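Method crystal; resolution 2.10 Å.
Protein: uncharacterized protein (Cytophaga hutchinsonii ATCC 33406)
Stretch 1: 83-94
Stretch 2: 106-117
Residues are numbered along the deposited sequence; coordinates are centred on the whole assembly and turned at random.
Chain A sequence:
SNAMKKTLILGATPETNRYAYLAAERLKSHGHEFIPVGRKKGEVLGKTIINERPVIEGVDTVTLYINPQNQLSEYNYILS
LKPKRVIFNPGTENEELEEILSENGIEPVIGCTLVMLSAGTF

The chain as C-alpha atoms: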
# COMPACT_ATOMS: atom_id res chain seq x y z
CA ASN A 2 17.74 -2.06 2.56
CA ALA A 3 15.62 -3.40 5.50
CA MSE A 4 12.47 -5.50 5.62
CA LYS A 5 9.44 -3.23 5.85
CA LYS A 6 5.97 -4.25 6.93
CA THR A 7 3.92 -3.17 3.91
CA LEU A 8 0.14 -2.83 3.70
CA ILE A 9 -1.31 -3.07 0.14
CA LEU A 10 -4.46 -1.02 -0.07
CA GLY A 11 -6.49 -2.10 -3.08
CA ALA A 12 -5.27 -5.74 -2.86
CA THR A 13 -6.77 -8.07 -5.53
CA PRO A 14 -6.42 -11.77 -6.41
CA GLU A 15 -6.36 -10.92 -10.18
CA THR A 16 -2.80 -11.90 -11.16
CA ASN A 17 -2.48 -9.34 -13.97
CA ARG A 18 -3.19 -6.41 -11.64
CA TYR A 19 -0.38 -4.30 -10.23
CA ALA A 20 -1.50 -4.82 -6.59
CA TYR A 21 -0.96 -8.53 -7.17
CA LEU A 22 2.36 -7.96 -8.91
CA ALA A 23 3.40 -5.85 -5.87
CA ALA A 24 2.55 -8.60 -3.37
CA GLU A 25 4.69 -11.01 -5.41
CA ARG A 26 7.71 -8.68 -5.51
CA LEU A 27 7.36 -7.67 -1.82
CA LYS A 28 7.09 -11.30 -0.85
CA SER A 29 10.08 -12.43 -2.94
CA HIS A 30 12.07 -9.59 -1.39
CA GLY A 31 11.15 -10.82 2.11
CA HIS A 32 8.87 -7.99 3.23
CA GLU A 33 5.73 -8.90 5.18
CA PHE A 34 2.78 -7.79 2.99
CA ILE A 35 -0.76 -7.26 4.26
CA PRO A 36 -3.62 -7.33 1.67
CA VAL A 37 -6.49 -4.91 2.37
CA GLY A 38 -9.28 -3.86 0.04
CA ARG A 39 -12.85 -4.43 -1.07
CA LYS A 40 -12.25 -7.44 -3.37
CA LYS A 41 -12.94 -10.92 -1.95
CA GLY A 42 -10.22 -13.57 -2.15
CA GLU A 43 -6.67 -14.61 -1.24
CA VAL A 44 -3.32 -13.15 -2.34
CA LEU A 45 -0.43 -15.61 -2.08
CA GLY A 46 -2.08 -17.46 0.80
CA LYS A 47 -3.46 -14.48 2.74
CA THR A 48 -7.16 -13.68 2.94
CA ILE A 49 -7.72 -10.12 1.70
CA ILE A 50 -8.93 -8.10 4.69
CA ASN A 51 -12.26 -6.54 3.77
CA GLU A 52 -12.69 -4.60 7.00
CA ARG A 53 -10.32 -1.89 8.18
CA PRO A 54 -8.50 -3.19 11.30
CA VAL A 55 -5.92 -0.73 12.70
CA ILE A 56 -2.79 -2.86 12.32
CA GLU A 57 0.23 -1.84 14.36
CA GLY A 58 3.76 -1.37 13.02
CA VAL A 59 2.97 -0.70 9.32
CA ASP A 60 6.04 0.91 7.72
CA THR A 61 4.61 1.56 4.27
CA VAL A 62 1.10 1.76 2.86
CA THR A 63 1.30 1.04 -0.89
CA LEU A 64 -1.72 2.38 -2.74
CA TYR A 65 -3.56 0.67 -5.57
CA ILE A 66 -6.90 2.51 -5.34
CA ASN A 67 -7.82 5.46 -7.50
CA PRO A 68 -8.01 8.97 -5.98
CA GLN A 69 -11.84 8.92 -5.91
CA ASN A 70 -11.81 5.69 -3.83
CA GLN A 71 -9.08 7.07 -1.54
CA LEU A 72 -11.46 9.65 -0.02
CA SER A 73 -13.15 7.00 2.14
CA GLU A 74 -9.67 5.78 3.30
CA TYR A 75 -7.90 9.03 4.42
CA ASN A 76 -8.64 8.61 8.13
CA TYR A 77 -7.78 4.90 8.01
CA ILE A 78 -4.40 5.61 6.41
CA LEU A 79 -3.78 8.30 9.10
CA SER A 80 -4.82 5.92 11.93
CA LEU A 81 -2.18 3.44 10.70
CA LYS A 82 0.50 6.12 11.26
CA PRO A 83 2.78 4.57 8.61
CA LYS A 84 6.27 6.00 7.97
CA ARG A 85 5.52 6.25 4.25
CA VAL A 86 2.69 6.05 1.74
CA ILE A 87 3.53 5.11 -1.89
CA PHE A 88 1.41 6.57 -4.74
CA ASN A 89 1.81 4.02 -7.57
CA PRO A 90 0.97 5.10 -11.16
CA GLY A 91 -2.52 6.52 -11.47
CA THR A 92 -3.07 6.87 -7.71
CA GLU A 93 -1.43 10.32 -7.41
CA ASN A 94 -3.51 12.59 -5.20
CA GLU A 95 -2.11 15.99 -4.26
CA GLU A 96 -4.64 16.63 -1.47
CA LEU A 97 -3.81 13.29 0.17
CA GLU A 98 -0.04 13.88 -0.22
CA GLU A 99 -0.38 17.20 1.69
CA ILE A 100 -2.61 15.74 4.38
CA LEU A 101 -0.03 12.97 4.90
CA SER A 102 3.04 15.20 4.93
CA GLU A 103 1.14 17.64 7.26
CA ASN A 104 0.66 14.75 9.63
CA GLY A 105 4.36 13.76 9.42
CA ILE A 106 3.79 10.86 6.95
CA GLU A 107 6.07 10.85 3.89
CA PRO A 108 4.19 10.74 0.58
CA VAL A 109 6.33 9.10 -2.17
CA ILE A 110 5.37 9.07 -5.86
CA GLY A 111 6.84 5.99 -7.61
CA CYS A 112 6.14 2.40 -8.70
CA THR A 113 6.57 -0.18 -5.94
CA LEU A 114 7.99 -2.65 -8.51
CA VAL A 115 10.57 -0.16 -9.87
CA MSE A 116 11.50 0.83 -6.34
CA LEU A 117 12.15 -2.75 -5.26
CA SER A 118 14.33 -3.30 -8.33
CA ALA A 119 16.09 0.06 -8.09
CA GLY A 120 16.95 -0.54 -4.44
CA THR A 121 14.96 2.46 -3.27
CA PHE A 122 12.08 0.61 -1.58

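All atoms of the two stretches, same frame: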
# COMPACT_ATOMS: atom_id res chain seq x y z
N PRO A 83 1.63 5.20 9.25
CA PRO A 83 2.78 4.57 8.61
C PRO A 83 3.93 5.57 8.51
O PRO A 83 3.68 6.76 8.59
CB PRO A 83 2.27 4.28 7.20
CG PRO A 83 1.24 5.32 6.94
CD PRO A 83 0.56 5.54 8.29
N LYS A 84 5.16 5.10 8.30
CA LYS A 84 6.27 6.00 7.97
C LYS A 84 6.12 6.61 6.57
O LYS A 84 6.50 7.74 6.33
CB LYS A 84 7.59 5.26 8.04
CG LYS A 84 7.88 4.66 9.42
CD LYS A 84 9.29 4.13 9.47
CE LYS A 84 10.27 5.28 9.71
NZ LYS A 84 11.67 4.80 9.85
N ARG A 85 5.51 5.86 5.65
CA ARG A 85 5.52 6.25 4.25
C ARG A 85 4.27 5.73 3.56
O ARG A 85 3.78 4.63 3.87
CB ARG A 85 6.77 5.66 3.56
CG ARG A 85 6.80 5.80 2.02
CD ARG A 85 8.07 5.21 1.44
NE ARG A 85 8.14 3.76 1.67
CZ ARG A 85 9.14 2.98 1.27
NH1 ARG A 85 10.20 3.50 0.61
NH2 ARG A 85 9.09 1.67 1.54
N VAL A 86 3.77 6.51 2.60
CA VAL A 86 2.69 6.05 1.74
C VAL A 86 3.18 6.18 0.29
O VAL A 86 3.64 7.26 -0.12
CB VAL A 86 1.38 6.84 1.96
CG1 VAL A 86 0.31 6.41 0.97
CG2 VAL A 86 0.82 6.64 3.39
N ILE A 87 3.11 5.09 -0.47
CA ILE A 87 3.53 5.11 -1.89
C ILE A 87 2.32 5.27 -2.83
O ILE A 87 1.34 4.48 -2.74
CB ILE A 87 4.29 3.84 -2.31
CG1 ILE A 87 5.51 3.63 -1.42
CG2 ILE A 87 4.70 3.91 -3.84
CD1 ILE A 87 6.25 2.29 -1.63
N PHE A 88 2.38 6.31 -3.65
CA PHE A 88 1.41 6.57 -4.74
C PHE A 88 1.91 5.96 -6.06
O PHE A 88 2.69 6.59 -6.81
CB PHE A 88 1.19 8.10 -4.89
CG PHE A 88 0.56 8.70 -3.69
CD1 PHE A 88 -0.81 8.94 -3.65
CD2 PHE A 88 1.29 8.90 -2.53
CE1 PHE A 88 -1.39 9.46 -2.50
CE2 PHE A 88 0.70 9.40 -1.38
CZ PHE A 88 -0.62 9.68 -1.36
N ASN A 89 1.49 4.71 -6.33
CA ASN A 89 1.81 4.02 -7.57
C ASN A 89 1.09 4.69 -8.75
O ASN A 89 0.15 5.46 -8.52
CB ASN A 89 1.49 2.52 -7.44
CG ASN A 89 2.21 1.91 -6.27
OD1 ASN A 89 3.41 1.65 -6.34
ND2 ASN A 89 1.51 1.75 -5.17
N PRO A 90 1.54 4.44 -10.00
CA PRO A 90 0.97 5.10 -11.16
C PRO A 90 -0.55 5.07 -11.23
O PRO A 90 -1.19 4.00 -11.14
CB PRO A 90 1.64 4.37 -12.35
CG PRO A 90 3.06 4.12 -11.81
CD PRO A 90 2.71 3.61 -10.38
N GLY A 91 -1.09 6.27 -11.38
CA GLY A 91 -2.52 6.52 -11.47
C GLY A 91 -3.19 6.71 -10.12
O GLY A 91 -4.41 6.93 -10.07
N THR A 92 -2.44 6.64 -9.02
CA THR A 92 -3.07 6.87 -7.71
C THR A 92 -2.71 8.25 -7.16
O THR A 92 -3.17 8.62 -6.07
CB THR A 92 -2.67 5.79 -6.67
OG1 THR A 92 -1.29 5.95 -6.34
CG2 THR A 92 -2.92 4.37 -7.21
N GLU A 93 -1.90 9.02 -7.89
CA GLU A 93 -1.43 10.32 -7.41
C GLU A 93 -2.60 11.21 -6.96
O GLU A 93 -3.62 11.33 -7.65
CB GLU A 93 -0.61 11.08 -8.48
CG GLU A 93 0.73 10.43 -8.89
CD GLU A 93 0.59 9.35 -9.98
OE1 GLU A 93 -0.55 8.91 -10.27
OE2 GLU A 93 1.63 8.91 -10.53
N ASN A 94 -2.43 11.86 -5.81
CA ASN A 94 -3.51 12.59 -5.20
C ASN A 94 -2.89 13.70 -4.37
O ASN A 94 -2.41 13.46 -3.26
CB ASN A 94 -4.38 11.65 -4.35
CG ASN A 94 -5.52 12.36 -3.63
OD1 ASN A 94 -5.60 13.59 -3.63
ND2 ASN A 94 -6.42 11.58 -3.02
N ILE A 106 3.68 12.09 7.74
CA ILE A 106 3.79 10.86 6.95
C ILE A 106 4.34 11.21 5.55
O ILE A 106 3.81 12.11 4.86
CB ILE A 106 2.41 10.15 6.82
CG1 ILE A 106 1.87 9.79 8.22
CG2 ILE A 106 2.49 8.93 5.91
CD1 ILE A 106 0.33 9.45 8.28
N GLU A 107 5.40 10.49 5.12
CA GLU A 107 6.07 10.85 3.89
C GLU A 107 5.30 10.30 2.66
O GLU A 107 5.20 9.09 2.47
CB GLU A 107 7.50 10.34 3.88
CG GLU A 107 8.32 10.87 2.72
CD GLU A 107 9.63 10.12 2.51
OE1 GLU A 107 9.78 8.96 2.97
OE2 GLU A 107 10.50 10.68 1.83
N PRO A 108 4.76 11.22 1.83
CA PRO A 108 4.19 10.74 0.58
C PRO A 108 5.34 10.51 -0.43
O PRO A 108 6.25 11.35 -0.52
CB PRO A 108 3.29 11.89 0.15
CG PRO A 108 3.88 13.16 0.80
CD PRO A 108 4.83 12.70 1.89
N VAL A 109 5.30 9.41 -1.15
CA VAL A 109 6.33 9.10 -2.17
C VAL A 109 5.62 8.70 -3.46
O VAL A 109 4.81 7.79 -3.46
CB VAL A 109 7.22 7.90 -1.74
CG1 VAL A 109 8.08 7.36 -2.92
CG2 VAL A 109 8.13 8.31 -0.59
N ILE A 110 5.91 9.40 -4.55
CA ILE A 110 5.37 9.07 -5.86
C ILE A 110 6.37 8.15 -6.56
O ILE A 110 7.49 8.54 -6.76
CB ILE A 110 5.04 10.35 -6.70
CG1 ILE A 110 3.77 10.99 -6.15
CG2 ILE A 110 4.74 10.01 -8.16
CD1 ILE A 110 3.99 12.30 -5.56
N GLY A 111 5.98 6.91 -6.86
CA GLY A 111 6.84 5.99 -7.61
C GLY A 111 6.10 4.67 -7.80
O GLY A 111 5.00 4.51 -7.29
N CYS A 112 6.70 3.74 -8.53
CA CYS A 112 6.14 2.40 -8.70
C CYS A 112 6.85 1.47 -7.72
O CYS A 112 8.09 1.38 -7.71
CB CYS A 112 6.33 1.94 -10.15
SG CYS A 112 6.02 0.17 -10.38
N THR A 113 6.06 0.82 -6.88
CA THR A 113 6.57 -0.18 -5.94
C THR A 113 7.50 -1.18 -6.61
O THR A 113 8.53 -1.51 -6.05
CB THR A 113 5.42 -0.91 -5.18
OG1 THR A 113 4.63 0.06 -4.46
CG2 THR A 113 6.02 -1.96 -4.18
N LEU A 114 7.15 -1.67 -7.81
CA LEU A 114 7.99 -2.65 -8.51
C LEU A 114 9.36 -2.06 -8.90
O LEU A 114 10.41 -2.65 -8.62
CB LEU A 114 7.29 -3.20 -9.77
CG LEU A 114 5.84 -3.69 -9.67
CD1 LEU A 114 5.33 -4.27 -11.03
CD2 LEU A 114 5.75 -4.75 -8.57
N VAL A 115 9.34 -0.88 -9.51
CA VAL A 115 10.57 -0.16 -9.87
C VAL A 115 11.43 0.12 -8.65
O VAL A 115 12.65 -0.10 -8.68
CB VAL A 115 10.25 1.12 -10.66
CG1 VAL A 115 11.52 1.95 -10.89
CG2 VAL A 115 9.61 0.74 -11.99
N MSE A 116 10.79 0.54 -7.56
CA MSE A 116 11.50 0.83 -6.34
C MSE A 116 12.21 -0.40 -5.76
O MSE A 116 13.36 -0.31 -5.32
CB MSE A 116 10.58 1.50 -5.31
CG MSE A 116 10.24 2.93 -5.73
SE MSE A 116 8.67 3.50 -4.70
CE MSE A 116 9.45 3.73 -2.89
N LEU A 117 11.54 -1.55 -5.78
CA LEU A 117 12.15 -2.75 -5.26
C LEU A 117 13.35 -3.12 -6.12
O LEU A 117 14.41 -3.52 -5.61
CB LEU A 117 11.12 -3.90 -5.17
CG LEU A 117 10.20 -3.82 -3.93
CD1 LEU A 117 8.86 -4.54 -4.11
CD2 LEU A 117 10.96 -4.36 -2.68

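The strongest polar link between the two stretches lies where the second strand gives way to a helix. The side-chain oxygen of N89 accepts two hydrogen bonds from one residue: T113 OG1 lies 2.7 Å from N89 OD1, and T113 N lies 2.8 Å from the same oxygen, with an N-H...O angle of 160°. Asparagine suits this place because its short amide offers an acceptor, OD1, to T113 and a donor, ND2, hydrogen-bonded elsewhere in the structure; with chi1 at -56° its end comes nearer to the second stretch than its sideways CA-to-CB bond. Threonine at the first turn of the helix offers a backbone NH that no preceding turn can satisfy, together with a hydroxyl. C112, just before that helix, serves as its N-cap: V115 N donates to C112 SG at 3.6 Å, a distance in keeping with the large sulfur atom.

Along the rest of the interface, residues 85-88 and 107-110 run as parallel strands, and their backbones form a regular ladder. E107 N donates to K84 O (3.2 Å), V86 N to E107 O (3.0 Å), V109 N to V86 O (2.9 Å) and F88 N to V109 O (2.9 Å). V86 and V109 thus each use both their NH and their carbonyl oxygen across the interface. P108 has no NH to give, yet it fits here because this ladder asks none of it; instead its CA approaches V86 O at 3.6 Å in a CA-H...O contact. The ladder loosens at its end, where G111 N reaches F88 O in a weak bond of 3.3 Å. Beyond it, N89 CA comes 3.2 Å from G111 O, another CA-H...O contact. G111 has extended backbone angles, and a CB at this position would be crowded by the selenium of M116.

Side chains alternate between the two faces of the sheet. On the face of R85, I87, E107 and V109, R85 packs along its length: CD lies 3.7 Å from V109 CG2, and the guanidinium NH1 lies 3.6 Å from M116 CE. Its guanidinium nitrogens find hydrogen bonds elsewhere in the structure, so the charged group is satisfied although the residue is buried. The selenomethionine M116 points from the helix toward the first stretch, and its long, flexible chain brings CE to 3.7 Å from I87 CD1.

The other face carries V86, F88, P108 and I110. F88 spans two neighbours, its ring atom CE2 lying 3.9 Å from P108 CB and its CB 4.1 Å from I110 CG1. Near the start of the pair, the buried I106 packs its CG2 3.8 Å from V86 CG2 and its CD1 3.9 Å from P83 CD; its branched side chain can meet both. At the far end, P90 CD touches C112 CB at 4.0 Å. Altogether the association buries 756 Å², counting both sides.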